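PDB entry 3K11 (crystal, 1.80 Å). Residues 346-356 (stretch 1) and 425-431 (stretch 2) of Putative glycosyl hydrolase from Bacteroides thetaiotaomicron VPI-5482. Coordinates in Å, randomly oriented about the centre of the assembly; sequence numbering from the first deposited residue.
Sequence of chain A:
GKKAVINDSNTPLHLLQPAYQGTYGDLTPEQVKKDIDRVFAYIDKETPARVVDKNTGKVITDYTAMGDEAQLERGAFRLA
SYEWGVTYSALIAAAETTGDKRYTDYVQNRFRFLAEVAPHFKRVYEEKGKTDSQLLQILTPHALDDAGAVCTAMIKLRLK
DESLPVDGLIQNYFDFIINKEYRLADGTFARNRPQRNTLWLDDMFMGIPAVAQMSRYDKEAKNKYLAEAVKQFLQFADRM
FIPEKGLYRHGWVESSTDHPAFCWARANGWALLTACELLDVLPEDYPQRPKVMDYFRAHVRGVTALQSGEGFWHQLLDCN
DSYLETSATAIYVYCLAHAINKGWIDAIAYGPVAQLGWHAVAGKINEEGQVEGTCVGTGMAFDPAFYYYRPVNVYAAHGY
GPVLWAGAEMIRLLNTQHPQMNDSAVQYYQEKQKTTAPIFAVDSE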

# COMPACT_ATOMS: atom_id res chain seq x y z
N ASP A 346 -7.27 1.16 24.67
CA ASP A 346 -7.90 -0.09 25.00
C ASP A 346 -6.97 -1.29 25.02
O ASP A 346 -6.20 -1.54 24.08
CB ASP A 346 -9.00 -0.32 23.97
CG ASP A 346 -9.92 -1.43 24.35
OD1 ASP A 346 -10.81 -1.23 25.25
OD2 ASP A 346 -9.77 -2.49 23.72
N ALA A 347 -7.05 -2.07 26.09
CA ALA A 347 -6.17 -3.23 26.25
C ALA A 347 -6.49 -4.36 25.27
O ALA A 347 -5.58 -5.03 24.79
CB ALA A 347 -6.22 -3.74 27.70
N ILE A 348 -7.79 -4.63 25.03
CA ILE A 348 -8.16 -5.73 24.15
C ILE A 348 -7.64 -5.41 22.73
O ILE A 348 -7.03 -6.27 22.02
CB ILE A 348 -9.69 -5.97 24.11
CG1 ILE A 348 -10.20 -6.54 25.44
CG2 ILE A 348 -10.03 -6.92 22.97
CD1 ILE A 348 -11.75 -6.52 25.63
N ALA A 349 -7.82 -4.17 22.32
CA ALA A 349 -7.41 -3.76 20.98
C ALA A 349 -5.90 -3.69 20.78
O ALA A 349 -5.41 -4.07 19.72
CB ALA A 349 -8.07 -2.41 20.58
N TYR A 350 -5.17 -3.18 21.77
CA TYR A 350 -3.77 -2.89 21.59
C TYR A 350 -2.78 -3.78 22.31
O TYR A 350 -1.61 -3.77 21.97
CB TYR A 350 -3.51 -1.40 21.88
CG TYR A 350 -4.24 -0.51 20.89
CD1 TYR A 350 -3.93 -0.54 19.53
CD2 TYR A 350 -5.29 0.32 21.31
CE1 TYR A 350 -4.61 0.24 18.64
CE2 TYR A 350 -6.01 1.10 20.38
CZ TYR A 350 -5.65 1.06 19.05
OH TYR A 350 -6.30 1.85 18.10
N GLY A 351 -3.20 -4.53 23.34
CA GLY A 351 -2.26 -5.38 24.03
C GLY A 351 -1.52 -6.33 23.11
O GLY A 351 -0.31 -6.47 23.21
N PRO A 352 -2.24 -6.98 22.20
CA PRO A 352 -1.57 -7.91 21.27
C PRO A 352 -0.61 -7.26 20.28
O PRO A 352 0.36 -7.90 19.84
CB PRO A 352 -2.74 -8.58 20.57
CG PRO A 352 -3.85 -8.51 21.56
CD PRO A 352 -3.71 -7.10 22.09
N VAL A 353 -0.87 -5.99 19.94
CA VAL A 353 0.02 -5.19 19.12
C VAL A 353 1.35 -4.97 19.84
O VAL A 353 2.41 -5.21 19.30
CB VAL A 353 -0.61 -3.85 18.75
CG1 VAL A 353 0.36 -3.01 17.86
CG2 VAL A 353 -1.95 -4.08 18.00
N ALA A 354 1.26 -4.53 21.08
CA ALA A 354 2.44 -4.31 21.90
C ALA A 354 3.19 -5.63 22.11
O ALA A 354 4.42 -5.70 22.03
CB ALA A 354 2.04 -3.67 23.24
N GLN A 355 2.45 -6.69 22.43
CA GLN A 355 3.06 -7.97 22.71
C GLN A 355 3.84 -8.53 21.50
O GLN A 355 4.97 -9.01 21.64
CB GLN A 355 1.97 -8.95 23.17
CG GLN A 355 2.52 -10.33 23.62
CD GLN A 355 1.83 -10.90 24.82
OE1 GLN A 355 1.30 -10.17 25.66
NE2 GLN A 355 1.90 -12.21 24.96
N LEU A 356 3.24 -8.47 20.33
CA LEU A 356 3.87 -8.92 19.09
C LEU A 356 5.08 -8.04 18.81
O LEU A 356 6.16 -8.52 18.39
CB LEU A 356 2.90 -8.82 17.92
CG LEU A 356 3.50 -9.12 16.55
CD1 LEU A 356 4.10 -10.56 16.48
CD2 LEU A 356 2.52 -8.86 15.40
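Stretch 2, residues 425-431: AVQYYQE

Residues 425-429 are extended, a strand at 425-427 followed by loop, and the chain leaves the extended conformation at Gln430. The axis of strand 425-427 passes 7.7 Å from that of helix 347-356 at closest approach, their N-to-C directions 125° apart. The chains therefore run in broadly opposing senses: Val426 lies beside Pro352 (CA to CA 5.8 Å) and Tyr428 beside Ile348 (CA to CA 5.1 Å). Together the two stretches bury 462 Å².

Tyr428 dominates the contact. Its CA-to-CB bond points toward the helix, and its ring lies flat over Gly351, whose CA is 3.5 Å from the ring centroid and only 6° off the normal, a CH-pi contact. Glycine makes this closeness possible, since a CB here would lie 2.4 Å from Tyr428 CG. One turn further along, Tyr428 OH donates a short hydrogen bond to Gln355 OE1 (2.6 Å), near the ring plane.

Apolar packing extends this contact through Pro352, with CD 3.8 Å from Tyr428 CD1 and CB 4.2 Å from Val426 CG1. Toward the helix start, Ile348 CG1 approaches Tyr428 O (3.7 Å), and Ala347 CB meets Gln430 NE2 (3.5 Å).

A water links the backbones of Ile348 and Tyr428 and also the Gln427 side chain, donating to Ile348 O (2.7 Å) and Gln427 OE1 (2.8 Å) and accepting from Tyr428 N (2.9 Å).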

# COMPACT_ATOMS: atom_id res chain seq x y z
N ALA A 425 -4.42 -17.15 18.96
CA ALA A 425 -4.13 -15.70 18.92
C ALA A 425 -3.93 -15.18 20.35
O ALA A 425 -4.63 -15.58 21.26
CB ALA A 425 -5.32 -14.93 18.27
N VAL A 426 -3.00 -14.24 20.52
CA VAL A 426 -2.83 -13.55 21.79
C VAL A 426 -4.06 -12.69 22.04
O VAL A 426 -4.46 -11.90 21.18
CB VAL A 426 -1.59 -12.66 21.76
CG1 VAL A 426 -1.53 -11.76 22.99
CG2 VAL A 426 -0.30 -13.52 21.61
N GLN A 427 -4.72 -12.89 23.20
CA GLN A 427 -5.83 -12.05 23.62
C GLN A 427 -5.58 -11.49 25.00
O GLN A 427 -5.06 -12.17 25.86
CB GLN A 427 -7.15 -12.82 23.58
CG GLN A 427 -7.61 -13.15 22.15
CD GLN A 427 -8.19 -11.94 21.40
OE1 GLN A 427 -8.58 -10.95 22.03
NE2 GLN A 427 -8.36 -12.06 20.08
N TYR A 428 -5.96 -10.23 25.19
CA TYR A 428 -5.80 -9.56 26.48
C TYR A 428 -7.05 -9.64 27.32
O TYR A 428 -8.13 -9.26 26.85
CB TYR A 428 -5.32 -8.11 26.30
CG TYR A 428 -3.82 -8.01 26.36
CD1 TYR A 428 -3.01 -8.70 25.46
CD2 TYR A 428 -3.19 -7.28 27.35
CE1 TYR A 428 -1.63 -8.66 25.55
CE2 TYR A 428 -1.81 -7.22 27.45
CZ TYR A 428 -1.01 -7.94 26.55
OH TYR A 428 0.39 -7.90 26.62
N TYR A 429 -6.90 -10.07 28.57
CA TYR A 429 -8.03 -10.19 29.51
C TYR A 429 -7.70 -9.37 30.75
O TYR A 429 -6.60 -9.38 31.23
CB TYR A 429 -8.28 -11.67 29.87
CG TYR A 429 -8.68 -12.46 28.64
CD1 TYR A 429 -9.98 -12.39 28.14
CD2 TYR A 429 -7.76 -13.21 27.94
CE1 TYR A 429 -10.34 -13.04 26.98
CE2 TYR A 429 -8.12 -13.87 26.78
CZ TYR A 429 -9.40 -13.77 26.29
OH TYR A 429 -9.75 -14.41 25.12
N GLN A 430 -8.68 -8.67 31.28
CA GLN A 430 -8.45 -7.80 32.42
C GLN A 430 -8.58 -8.58 33.73
O GLN A 430 -8.00 -8.19 34.72
CB GLN A 430 -9.32 -6.55 32.30
CG GLN A 430 -8.86 -5.66 31.05
CD GLN A 430 -9.16 -6.28 29.63
OE1 GLN A 430 -10.30 -6.59 29.34
NE2 GLN A 430 -8.12 -6.45 28.78
N GLU A 431 -9.30 -9.71 33.70
CA GLU A 431 -9.36 -10.67 34.80
C GLU A 431 -8.77 -12.00 34.31
O GLU A 431 -8.98 -12.38 33.15
CB GLU A 431 -10.82 -10.91 35.22
CG GLU A 431 -11.57 -9.66 35.75
O HOH W 1 -7.02 -8.83 22.84